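Putative cytochrome P450 154A1 (Streptomyces coelicolor, PDB 1ODO) belongs to the cytochrome P450 family of haem proteins and holds iron protoporphyrin IX together with 4-phenyl-1H-imidazole; no specific function is assigned to it. Local coordinates at residues L36-W41 / L292-A297; Q253-L258 / P376-A381; V298-I301 / R307-A310. One frame throughout, in Å; residues are numbered along the deposited sequence.

Contact 1: residues L36-W41 / L292-A297. With HEM (protoporphyrin IX containing Fe), chain B.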
# COMPACT_ATOMS: atom_id res chain seq x y z
N LEU A 36 2.01 -1.52 18.51
CA LEU A 36 3.11 -2.42 18.85
C LEU A 36 4.08 -1.82 19.87
O LEU A 36 5.30 -1.94 19.73
CB LEU A 36 3.86 -2.85 17.58
CG LEU A 36 3.18 -3.98 16.79
CD1 LEU A 36 1.90 -3.48 16.13
CD2 LEU A 36 4.14 -4.51 15.73
N GLY A 37 3.54 -1.17 20.90
CA GLY A 37 4.40 -0.57 21.91
C GLY A 37 4.68 0.91 21.80
O GLY A 37 5.21 1.51 22.73
N VAL A 38 4.36 1.51 20.65
CA VAL A 38 4.59 2.94 20.46
C VAL A 38 3.24 3.64 20.49
O VAL A 38 2.32 3.27 19.76
CB VAL A 38 5.28 3.23 19.10
CG1 VAL A 38 5.22 4.72 18.79
CG2 VAL A 38 6.74 2.77 19.15
N GLN A 39 3.11 4.65 21.35
CA GLN A 39 1.86 5.39 21.46
C GLN A 39 1.85 6.57 20.50
O GLN A 39 2.84 7.29 20.37
CB GLN A 39 1.64 5.89 22.89
CG GLN A 39 1.46 4.77 23.92
CD GLN A 39 2.76 4.07 24.26
OE1 GLN A 39 3.69 4.69 24.77
NE2 GLN A 39 2.83 2.78 23.98
N ALA A 40 0.73 6.75 19.81
CA ALA A 40 0.62 7.84 18.86
C ALA A 40 -0.82 8.27 18.68
O ALA A 40 -1.76 7.59 19.10
CB ALA A 40 1.19 7.41 17.51
N TRP A 41 -0.99 9.42 18.04
CA TRP A 41 -2.32 9.94 17.79
C TRP A 41 -2.87 9.38 16.49
O TRP A 41 -2.35 9.70 15.41
CB TRP A 41 -2.29 11.47 17.67
CG TRP A 41 -2.08 12.19 18.96
CD1 TRP A 41 -0.91 12.72 19.42
CD2 TRP A 41 -3.07 12.48 19.95
NE1 TRP A 41 -1.11 13.33 20.63
CE2 TRP A 41 -2.43 13.20 20.99
CE3 TRP A 41 -4.44 12.20 20.07
CZ2 TRP A 41 -3.11 13.65 22.12
CZ3 TRP A 41 -5.12 12.65 21.20
CH2 TRP A 41 -4.45 13.37 22.22
N LEU A 292 -0.88 4.41 8.47
CA LEU A 292 0.45 4.74 7.95
C LEU A 292 1.43 5.28 8.98
O LEU A 292 1.34 6.42 9.41
CB LEU A 292 0.31 5.75 6.80
CG LEU A 292 1.44 5.96 5.78
CD1 LEU A 292 2.66 6.59 6.44
CD2 LEU A 292 1.80 4.61 5.16
N PRO A 293 2.39 4.44 9.41
CA PRO A 293 3.39 4.90 10.39
C PRO A 293 4.51 5.58 9.59
O PRO A 293 4.94 5.04 8.57
CB PRO A 293 3.84 3.60 11.04
CG PRO A 293 3.76 2.63 9.92
CD PRO A 293 2.47 2.99 9.21
N LEU A 294 4.96 6.76 10.00
CA LEU A 294 4.46 7.47 11.16
C LEU A 294 4.86 8.93 10.93
O LEU A 294 5.75 9.22 10.13
CB LEU A 294 5.16 6.94 12.42
CG LEU A 294 4.58 7.25 13.80
CD1 LEU A 294 3.16 6.69 13.91
CD2 LEU A 294 5.48 6.63 14.88
N ARG A 295 4.19 9.86 11.60
CA ARG A 295 4.49 11.28 11.46
C ARG A 295 4.70 11.87 12.84
O ARG A 295 4.32 11.26 13.84
CB ARG A 295 3.36 12.00 10.72
CG ARG A 295 3.43 11.83 9.20
CD ARG A 295 2.28 12.56 8.51
NE ARG A 295 2.48 12.67 7.07
CZ ARG A 295 2.29 11.68 6.20
NH1 ARG A 295 1.90 10.48 6.60
NH2 ARG A 295 2.49 11.91 4.91
N TYR A 296 5.31 13.05 12.90
CA TYR A 296 5.57 13.70 14.19
C TYR A 296 5.26 15.19 14.15
O TYR A 296 5.39 15.83 13.12
CB TYR A 296 7.03 13.48 14.58
CG TYR A 296 7.53 12.13 14.13
CD1 TYR A 296 8.17 11.98 12.89
CD2 TYR A 296 7.24 10.98 14.86
CE1 TYR A 296 8.49 10.72 12.39
CE2 TYR A 296 7.55 9.72 14.37
CZ TYR A 296 8.17 9.59 13.14
OH TYR A 296 8.43 8.33 12.64
N ALA A 297 4.85 15.72 15.30
CA ALA A 297 4.53 17.14 15.39
C ALA A 297 5.83 17.92 15.56
O ALA A 297 6.59 17.68 16.50
CB ALA A 297 3.60 17.38 16.57
CHA HEM B . 3.54 6.17 -0.48
CHB HEM B . 5.18 3.88 -4.39
CHC HEM B . 1.07 1.36 -4.64
CHD HEM B . -0.54 3.63 -0.73
C1A HEM B . 4.36 5.79 -1.53
C2A HEM B . 5.69 6.32 -1.81
C3A HEM B . 6.14 5.68 -2.90
C4A HEM B . 5.12 4.74 -3.33
CMA HEM B . 7.50 5.87 -3.60
CAA HEM B . 6.39 7.42 -0.98
CBA HEM B . 5.93 8.82 -1.42
CGA HEM B . 6.55 9.98 -0.66
O1A HEM B . 6.77 9.78 0.59
O2A HEM B . 6.80 11.02 -1.27
C1B HEM B . 4.22 2.99 -4.80
C2B HEM B . 4.35 2.10 -5.94
C3B HEM B . 3.19 1.39 -6.02
C4B HEM B . 2.34 1.83 -4.94
CMB HEM B . 5.60 2.03 -6.85
CAB HEM B . 2.80 0.30 -7.03
CBB HEM B . 2.65 0.80 -8.48
C1C HEM B . 0.26 1.77 -3.59
C2C HEM B . -1.08 1.23 -3.32
C3C HEM B . -1.53 1.87 -2.21
C4C HEM B . -0.49 2.79 -1.81
CMC HEM B . -1.76 0.13 -4.19
CAC HEM B . -2.86 1.73 -1.43
CBC HEM B . -4.15 1.72 -2.25
C1D HEM B . 0.42 4.51 -0.31
C2D HEM B . 0.32 5.37 0.86
C3D HEM B . 1.47 6.08 0.93
C4D HEM B . 2.29 5.68 -0.19
CMD HEM B . -0.88 5.41 1.81
CAD HEM B . 1.84 7.08 2.03
CBD HEM B . 1.09 8.42 2.07
CGD HEM B . 1.60 9.18 3.27
O1D HEM B . 0.85 9.32 4.25
O2D HEM B . 2.79 9.57 3.22
NA HEM B . 4.04 4.84 -2.47
NB HEM B . 2.98 2.80 -4.20
NC HEM B . 0.59 2.72 -2.66
ND HEM B . 1.64 4.71 -0.95
FE HEM B . 2.30 3.79 -2.56
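Leu-294 reaches from strand 292-297 to Val-38 and Ala-40 of strand 38-43, two strands of the same mixed sheet that are not direct neighbours: strand 314-317 runs between them. The 8.6 Å between the CA atoms of Ala-40 and Leu-294 is evidence of that gap, which side chains alone bridge. From CB, the Leu-294 chain sets CG anti to the backbone N (chi1 -164°), and the fork at CG then divides the work. CD1 meets CB of Ala-40 at 4.2 Å, while CD2 turns to CG1 of Val-38 at 4.4 Å. Pro-314 and Leu-316 of the intervening strand and Val-82 of helix 80-83 pack on the same leucine.

The next residue leaves the opposite face of the strand. Arg-295, extended from CG to NE, brings its guanidinium edge-on to a haem propionate, with carbon CGD in the guanidinium plane. NH1 donates to O1D of the haem at 2.8 Å and NH2 to O2D at 2.9 Å, the latter the straighter bond (157° against 142°). Leu-292 adds an apolar flank, its CG 3.7 Å from the haem O1D. Strand 292-297 thus packs on strand 38-43 by loose, buried van der Waals contact on one face and grips the cofactor on the other; the paired bonds fix the carboxylate's rotation, and the arginine's charge would be expected to offset that of the propionate.

Contact 2: residues Q253-L258 / P376-A381; sequences QAVHTL and PDLRLA
Val-255 and His-256, in helix 247-260, the C-terminal part of the long central helix of the P450 fold that begins with helix 229-244, meet Leu-378, just ahead of edge strand 379-380, and Leu-380 within it; the small antiparallel sheet also holds strand 402-404 near the C terminus. The joint is slight, burying 111 Å² in all, and no hydrogen bond crosses it.

Its apolar part is one pair of methyl groups: CG1 of Val-255 and CD2 of Leu-378 lie 4.3 Å apart. Both leucines send their CB toward the helix, with Arg-379 between them turned elsewhere. Helix 357-374 lies against both partners of this pair, Leu-368 touching Val-255, and Leu-371 and Phe-372 touching Leu-378, so the two methyls meet within a larger hydrophobic cluster.

Backbone hydrogen bonds hold each side on its own. In the helix, Thr-257 N donates to Gln-253 O at 2.9 Å and Leu-258 N to Ala-254 O at 3.1 Å; on the other side, Arg-379 and, just past the strand, Ala-381 make backbone bonds to Leu-404 and Pro-402. These main-chain bonds stay within the helix or within the sheet, and side chains alone join the two.

The aromatic part belongs to His-256. Its CB leads away from the strand, yet with CG anti to the backbone N (chi1 -173°) the imidazole still reaches the strand side. The ring also meets that of His-398, their planes about 30° apart. Toward Leu-380 it presents a carbon: CD2 of His-256 lies 4.3 Å from CD2 of Leu-380, an oblique approach.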
# COMPACT_ATOMS: atom_id res chain seq x y z
N GLN A 253 -9.35 -7.12 -3.01
CA GLN A 253 -10.58 -6.47 -2.57
C GLN A 253 -11.55 -6.14 -3.69
O GLN A 253 -12.76 -6.34 -3.54
CB GLN A 253 -10.24 -5.21 -1.78
CG GLN A 253 -9.46 -5.46 -0.50
CD GLN A 253 -10.27 -6.17 0.58
OE1 GLN A 253 -11.45 -6.47 0.39
NE2 GLN A 253 -9.64 -6.44 1.72
N ALA A 254 -11.05 -5.63 -4.82
CA ALA A 254 -11.93 -5.29 -5.93
C ALA A 254 -12.64 -6.53 -6.45
O ALA A 254 -13.86 -6.53 -6.64
CB ALA A 254 -11.13 -4.63 -7.06
N VAL A 255 -11.88 -7.60 -6.68
CA VAL A 255 -12.48 -8.84 -7.17
C VAL A 255 -13.46 -9.41 -6.16
O VAL A 255 -14.58 -9.76 -6.51
CB VAL A 255 -11.40 -9.90 -7.49
CG1 VAL A 255 -12.06 -11.21 -7.89
CG2 VAL A 255 -10.50 -9.40 -8.60
N HIS A 256 -13.04 -9.50 -4.91
CA HIS A 256 -13.90 -10.04 -3.86
C HIS A 256 -15.22 -9.28 -3.75
O HIS A 256 -16.27 -9.88 -3.54
CB HIS A 256 -13.18 -10.04 -2.51
CG HIS A 256 -13.93 -10.73 -1.42
ND1 HIS A 256 -14.83 -10.09 -0.60
CD2 HIS A 256 -13.96 -12.04 -1.05
CE1 HIS A 256 -15.37 -10.96 0.23
NE2 HIS A 256 -14.86 -12.15 -0.03
N THR A 257 -15.16 -7.96 -3.89
CA THR A 257 -16.37 -7.16 -3.80
C THR A 257 -17.30 -7.48 -4.97
O THR A 257 -18.51 -7.66 -4.78
CB THR A 257 -16.05 -5.65 -3.81
OG1 THR A 257 -15.36 -5.32 -2.60
CG2 THR A 257 -17.31 -4.83 -3.90
N LEU A 258 -16.75 -7.57 -6.17
CA LEU A 258 -17.55 -7.87 -7.35
C LEU A 258 -18.15 -9.26 -7.30
O LEU A 258 -19.18 -9.52 -7.93
CB LEU A 258 -16.71 -7.72 -8.62
CG LEU A 258 -16.20 -6.31 -8.95
CD1 LEU A 258 -15.12 -6.39 -10.03
CD2 LEU A 258 -17.35 -5.43 -9.41
N PRO A 376 -16.73 -14.47 -17.60
CA PRO A 376 -17.96 -13.80 -17.16
C PRO A 376 -18.71 -14.55 -16.06
O PRO A 376 -19.56 -13.97 -15.38
CB PRO A 376 -18.77 -13.69 -18.45
CG PRO A 376 -18.35 -14.92 -19.20
CD PRO A 376 -16.85 -14.93 -18.99
N ASP A 377 -18.39 -15.83 -15.87
CA ASP A 377 -19.04 -16.63 -14.85
C ASP A 377 -18.18 -16.81 -13.60
O ASP A 377 -18.45 -17.68 -12.77
CB ASP A 377 -19.41 -18.01 -15.41
CG ASP A 377 -20.53 -17.95 -16.42
OD1 ASP A 377 -20.91 -19.02 -16.95
OD2 ASP A 377 -21.04 -16.84 -16.69
N LEU A 378 -17.15 -15.99 -13.46
CA LEU A 378 -16.26 -16.07 -12.31
C LEU A 378 -17.09 -16.01 -11.02
O LEU A 378 -18.03 -15.23 -10.93
CB LEU A 378 -15.27 -14.90 -12.34
CG LEU A 378 -14.23 -14.85 -11.22
CD1 LEU A 378 -13.23 -15.99 -11.40
CD2 LEU A 378 -13.51 -13.50 -11.27
N ARG A 379 -16.72 -16.82 -10.04
CA ARG A 379 -17.44 -16.85 -8.76
C ARG A 379 -16.59 -17.46 -7.65
O ARG A 379 -15.64 -18.19 -7.92
CB ARG A 379 -18.73 -17.65 -8.90
CG ARG A 379 -18.50 -19.13 -9.20
CD ARG A 379 -19.81 -19.87 -9.41
NE ARG A 379 -19.60 -21.30 -9.62
CZ ARG A 379 -18.91 -21.82 -10.63
NH1 ARG A 379 -18.36 -21.02 -11.54
NH2 ARG A 379 -18.77 -23.14 -10.74
N LEU A 380 -16.94 -17.15 -6.40
CA LEU A 380 -16.20 -17.69 -5.27
C LEU A 380 -16.38 -19.20 -5.27
O LEU A 380 -17.47 -19.71 -5.54
CB LEU A 380 -16.74 -17.12 -3.95
CG LEU A 380 -16.47 -15.64 -3.69
CD1 LEU A 380 -17.24 -15.18 -2.46
CD2 LEU A 380 -14.98 -15.42 -3.50
N ALA A 381 -15.30 -19.93 -4.97
CA ALA A 381 -15.34 -21.39 -4.94
C ALA A 381 -16.35 -21.87 -3.90
O ALA A 381 -17.02 -22.88 -4.10
CB ALA A 381 -13.96 -21.94 -4.61

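Contact 3: residues V298-I301 / R307-A310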
# COMPACT_ATOMS: atom_id res chain seq x y z
N VAL A 298 6.08 18.84 14.65
CA VAL A 298 7.29 19.66 14.71
C VAL A 298 7.13 20.70 15.81
O VAL A 298 8.10 21.17 16.40
CB VAL A 298 7.54 20.37 13.36
CG1 VAL A 298 8.81 21.21 13.44
CG2 VAL A 298 7.64 19.33 12.25
N THR A 299 5.87 21.04 16.10
CA THR A 299 5.54 22.01 17.13
C THR A 299 4.18 21.59 17.70
O THR A 299 3.52 20.72 17.14
CB THR A 299 5.43 23.44 16.55
OG1 THR A 299 5.30 24.38 17.61
CG2 THR A 299 4.22 23.54 15.62
N ASP A 300 3.77 22.20 18.81
CA ASP A 300 2.48 21.85 19.40
C ASP A 300 1.38 22.10 18.37
O ASP A 300 1.42 23.10 17.65
CB ASP A 300 2.19 22.70 20.64
CG ASP A 300 2.97 22.26 21.87
OD1 ASP A 300 3.72 21.26 21.80
OD2 ASP A 300 2.82 22.92 22.91
N ILE A 301 0.41 21.20 18.31
CA ILE A 301 -0.70 21.33 17.37
C ILE A 301 -2.02 21.17 18.13
O ILE A 301 -2.22 20.20 18.86
CB ILE A 301 -0.63 20.25 16.27
CG1 ILE A 301 0.66 20.41 15.47
CG2 ILE A 301 -1.86 20.36 15.36
CD1 ILE A 301 0.90 19.30 14.45
N ARG A 307 -7.61 19.49 23.00
CA ARG A 307 -6.43 18.76 23.44
C ARG A 307 -5.28 19.18 22.53
O ARG A 307 -5.50 19.85 21.52
CB ARG A 307 -6.66 17.26 23.40
CG ARG A 307 -7.47 16.75 24.59
CD ARG A 307 -7.51 15.24 24.62
NE ARG A 307 -8.23 14.70 23.47
CZ ARG A 307 -8.28 13.41 23.16
NH1 ARG A 307 -7.65 12.52 23.93
NH2 ARG A 307 -8.96 13.01 22.10
N THR A 308 -4.07 18.78 22.89
CA THR A 308 -2.90 19.14 22.09
C THR A 308 -1.98 18.00 21.69
O THR A 308 -1.71 17.10 22.49
CB THR A 308 -2.01 20.15 22.87
OG1 THR A 308 -2.77 21.33 23.18
CG2 THR A 308 -0.78 20.53 22.05
N ILE A 309 -1.51 18.04 20.45
CA ILE A 309 -0.59 17.02 19.97
C ILE A 309 0.69 17.76 20.30
O ILE A 309 1.07 18.71 19.61
CB ILE A 309 -0.67 16.80 18.45
CG1 ILE A 309 -2.02 16.16 18.09
CG2 ILE A 309 0.48 15.90 18.01
CD1 ILE A 309 -2.15 15.81 16.61
N ALA A 310 1.35 17.35 21.39
CA ALA A 310 2.59 17.99 21.82
C ALA A 310 3.74 17.81 20.85
O ALA A 310 3.83 16.81 20.14
CB ALA A 310 2.98 17.46 23.20
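The peptide groups of Ile-301 and Ile-309 meet edge to edge, N-H to C=O, as an antiparallel hydrogen-bonded pair, and their planes are not equally well aligned. Ile-309 N lies in the plane of the Ile-301 carbonyl and makes a nearly straight bond to its O (2.8 Å, 175° at the hydrogen). In the return bond, Ile-301 N reaches Ile-309 O at 2.9 Å but stands tilted 23° from that carbonyl plane. Each oxygen also has a CA-H contact: Ile-309 O from Asp-300 CA at 3.4 Å, and Ile-301 O from Thr-308 CA at 3.5 Å.

A third flat group, the Asp-300 carboxylate, has the Thr-308 methyl over one face, CG2 being 4.1 Å from Asp-300 CG. That methyl is placed anti to the backbone N of Thr-308, and the two side chains cross obliquely. OD1 of Asp-300 lies 3.5 Å from Ala-310 CA and accepts a hydrogen bond from Arg-311 N just beyond. On one face of the two-stranded sheet the side chains of Ile-301 and Ile-309 touch at their branch points, CB to CB 4.1 Å.

This is the surface β-hairpin of strands 301-302 and 308-309. Its isoleucine face looks inward: Ile-301 packs on Val-58 of strand 58-59 and Ile-309 on Trp-41 of strand 38-43, while Ala-310 N bonds to Glu-313, just ahead of strand 314-317.

From the N terminus, residues 36-41 open contact 1, which closes only when the chain returns at 292-297 after 250 mostly helical residues. Before that, helix 247-260 has opened contact 2, so the two loops cross: contact 2 closes at 376-381, beyond the end of contact 1. Contact 3 follows contact 1 in series, its short turn nested inside the loop of contact 2. Contacts 1 and 3 adjoin, with centres 14 Å apart and Ala-297 CB 3.6 Å from Ala-310 O, so hairpin and mixed sheet form one region. Contact 2, its centre 36 Å from that of contact 1 and on the opposite side of the chain's centre, joins helix 247-260 to the small C-terminal sheet.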